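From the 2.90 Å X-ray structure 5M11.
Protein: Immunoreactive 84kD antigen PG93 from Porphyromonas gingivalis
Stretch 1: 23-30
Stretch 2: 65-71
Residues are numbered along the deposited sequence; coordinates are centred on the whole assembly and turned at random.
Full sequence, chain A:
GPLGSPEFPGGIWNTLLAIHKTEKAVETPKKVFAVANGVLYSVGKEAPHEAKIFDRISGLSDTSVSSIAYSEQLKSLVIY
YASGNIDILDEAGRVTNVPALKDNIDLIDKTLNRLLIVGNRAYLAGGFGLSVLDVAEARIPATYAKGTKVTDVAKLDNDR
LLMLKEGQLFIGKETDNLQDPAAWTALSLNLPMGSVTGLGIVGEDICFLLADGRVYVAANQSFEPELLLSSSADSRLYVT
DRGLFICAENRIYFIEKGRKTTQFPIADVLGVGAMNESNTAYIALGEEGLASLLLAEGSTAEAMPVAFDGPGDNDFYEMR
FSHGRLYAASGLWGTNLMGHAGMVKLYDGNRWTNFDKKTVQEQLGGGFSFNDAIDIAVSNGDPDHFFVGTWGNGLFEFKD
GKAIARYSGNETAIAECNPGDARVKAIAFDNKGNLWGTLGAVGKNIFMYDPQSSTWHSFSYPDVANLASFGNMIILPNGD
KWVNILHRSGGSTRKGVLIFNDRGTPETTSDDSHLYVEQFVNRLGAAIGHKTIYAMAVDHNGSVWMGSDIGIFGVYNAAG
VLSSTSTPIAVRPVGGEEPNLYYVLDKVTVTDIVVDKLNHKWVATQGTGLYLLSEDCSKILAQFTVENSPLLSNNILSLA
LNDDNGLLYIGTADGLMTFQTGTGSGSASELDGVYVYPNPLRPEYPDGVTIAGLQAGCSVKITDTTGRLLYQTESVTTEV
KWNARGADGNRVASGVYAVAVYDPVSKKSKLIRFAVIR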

# COMPACT_ATOMS: atom_id res chain seq x y z
N GLU A 23 -13.38 -10.02 2.85
CA GLU A 23 -13.52 -11.03 1.81
C GLU A 23 -13.45 -12.47 2.36
O GLU A 23 -13.80 -13.40 1.63
CB GLU A 23 -12.46 -10.80 0.73
CG GLU A 23 -12.75 -9.59 -0.14
CD GLU A 23 -11.58 -8.94 -0.85
OE1 GLU A 23 -10.51 -8.79 -0.22
OE2 GLU A 23 -11.77 -8.50 -2.01
N LYS A 24 -13.01 -12.65 3.62
CA LYS A 24 -12.85 -13.97 4.26
C LYS A 24 -13.09 -13.90 5.77
O LYS A 24 -12.90 -12.84 6.37
CB LYS A 24 -11.45 -14.54 3.98
CG LYS A 24 -11.41 -15.49 2.78
CD LYS A 24 -10.54 -14.96 1.67
CE LYS A 24 -10.64 -15.80 0.43
NZ LYS A 24 -10.03 -15.08 -0.72
N ALA A 25 -13.49 -15.04 6.37
CA ALA A 25 -13.82 -15.20 7.79
C ALA A 25 -13.56 -16.63 8.25
O ALA A 25 -13.89 -17.57 7.53
CB ALA A 25 -15.28 -14.85 8.02
N VAL A 26 -12.94 -16.78 9.43
CA VAL A 26 -12.56 -18.07 10.04
C VAL A 26 -12.93 -18.03 11.54
O VAL A 26 -12.55 -17.08 12.23
CB VAL A 26 -11.04 -18.37 9.85
CG1 VAL A 26 -10.56 -19.53 10.72
CG2 VAL A 26 -10.68 -18.62 8.39
N GLU A 27 -13.61 -19.09 12.04
CA GLU A 27 -13.92 -19.21 13.47
C GLU A 27 -12.79 -19.93 14.22
O GLU A 27 -12.35 -20.99 13.78
CB GLU A 27 -15.25 -19.94 13.72
CG GLU A 27 -15.73 -19.80 15.16
CD GLU A 27 -16.75 -20.80 15.65
OE1 GLU A 27 -17.58 -21.26 14.83
OE2 GLU A 27 -16.75 -21.09 16.87
N THR A 28 -12.35 -19.35 15.36
CA THR A 28 -11.32 -19.82 16.31
C THR A 28 -12.06 -20.06 17.64
O THR A 28 -13.03 -19.34 17.86
CB THR A 28 -10.20 -18.74 16.36
OG1 THR A 28 -9.36 -18.89 15.21
CG2 THR A 28 -9.37 -18.74 17.67
N PRO A 29 -11.65 -21.00 18.54
CA PRO A 29 -12.39 -21.18 19.82
C PRO A 29 -12.64 -19.89 20.59
O PRO A 29 -13.73 -19.76 21.14
CB PRO A 29 -11.49 -22.12 20.62
CG PRO A 29 -10.75 -22.90 19.59
CD PRO A 29 -10.53 -21.96 18.44
N LYS A 30 -11.71 -18.92 20.58
CA LYS A 30 -11.90 -17.66 21.30
C LYS A 30 -11.78 -16.39 20.39
O LYS A 30 -11.94 -15.27 20.89
CB LYS A 30 -10.90 -17.55 22.49
CG LYS A 30 -11.10 -18.59 23.61
CD LYS A 30 -12.01 -18.10 24.74
CE LYS A 30 -12.91 -19.19 25.28
NZ LYS A 30 -13.51 -18.81 26.59
N VAL A 65 -2.71 -11.13 2.14
CA VAL A 65 -3.33 -12.40 2.51
C VAL A 65 -4.41 -12.75 1.45
O VAL A 65 -5.25 -11.92 1.13
CB VAL A 65 -3.88 -12.37 3.96
CG1 VAL A 65 -4.50 -13.71 4.33
CG2 VAL A 65 -2.77 -12.01 4.94
N SER A 66 -4.30 -13.96 0.86
CA SER A 66 -5.15 -14.51 -0.19
C SER A 66 -6.19 -15.50 0.36
O SER A 66 -7.14 -15.83 -0.34
CB SER A 66 -4.27 -15.20 -1.23
OG SER A 66 -4.98 -15.83 -2.30
N SER A 67 -6.01 -15.99 1.60
CA SER A 67 -6.91 -16.95 2.27
C SER A 67 -6.34 -17.40 3.63
O SER A 67 -5.13 -17.32 3.85
CB SER A 67 -7.14 -18.19 1.40
OG SER A 67 -7.98 -19.11 2.06
N ILE A 68 -7.21 -17.93 4.50
CA ILE A 68 -6.84 -18.44 5.82
C ILE A 68 -7.68 -19.66 6.22
O ILE A 68 -8.78 -19.86 5.69
CB ILE A 68 -6.96 -17.34 6.91
CG1 ILE A 68 -8.26 -16.51 6.76
CG2 ILE A 68 -5.70 -16.47 6.96
CD1 ILE A 68 -8.64 -15.63 8.01
N ALA A 69 -7.18 -20.46 7.17
CA ALA A 69 -7.92 -21.59 7.75
C ALA A 69 -7.30 -22.00 9.10
O ALA A 69 -6.10 -21.77 9.31
CB ALA A 69 -7.99 -22.76 6.79
N TYR A 70 -8.11 -22.57 10.01
CA TYR A 70 -7.69 -22.94 11.36
C TYR A 70 -7.63 -24.45 11.56
O TYR A 70 -8.51 -25.18 11.13
CB TYR A 70 -8.65 -22.30 12.38
CG TYR A 70 -8.41 -22.63 13.84
CD1 TYR A 70 -7.39 -22.02 14.56
CD2 TYR A 70 -9.28 -23.47 14.53
CE1 TYR A 70 -7.18 -22.30 15.91
CE2 TYR A 70 -9.08 -23.77 15.88
CZ TYR A 70 -8.02 -23.19 16.57
OH TYR A 70 -7.86 -23.47 17.91
N SER A 71 -6.59 -24.90 12.24
CA SER A 71 -6.45 -26.30 12.60
C SER A 71 -6.88 -26.44 14.07
O SER A 71 -6.10 -26.13 14.98
CB SER A 71 -5.03 -26.80 12.39
OG SER A 71 -4.93 -28.12 12.90

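Although the strands 23-27 and 65-71 run parallel, with only 6° between their directions, no backbone-to-backbone hydrogen bond joins them. Their axes approach no closer than 6.9 Å, and side chains, chiefly Lys24, Val26 and Tyr70, bridge the gap. The single hydrogen bond of the contact runs from a side chain to the main chain: Lys24 NZ donates to Ser66 O over 3.0 Å. The Lys24 side chain runs past Ser67, with Lys24 CD 4.2 Å from Ser67 CA, so that the aliphatic part of the side chain packs beside the strand while its charged end meets a carbonyl oxygen.

Val26 continues the contact in the next position that points toward the second strand; the intervening Ala25 points away. The two methyl groups of Val26 reach different neighbours. Val26 CG2 packs against Ile68, 3.6 Å from Ile68 CG1 and 3.5 Å from Ile68 O, while Val26 CG1 lies 3.8 Å from Tyr70 CB. The CA-to-CB bond of Ile68 is directed sideways, yet the end of its side chain comes nearer to the first stretch, which allows this apolar packing.

Beyond the end of the first strand, Tyr70 becomes the main partner, and it has the largest area covered by the opposing stretch of any residue here. Its CA-to-CB bond points toward the first stretch, and with chi1 in t the ring lies alongside Thr28 and Pro29. Thr28 OG1 sits over one face of the ring, 3.8 Å from Tyr70 CD1, without a hydrogen bond to it. Pro29 meets the far end of the ring obliquely: Pro29 CD is 3.4 Å from Tyr70 CZ and 3.1 Å from Tyr70 OH, a close approach by a carbon; the phenol oxygen has no hydrogen bond to the first stretch.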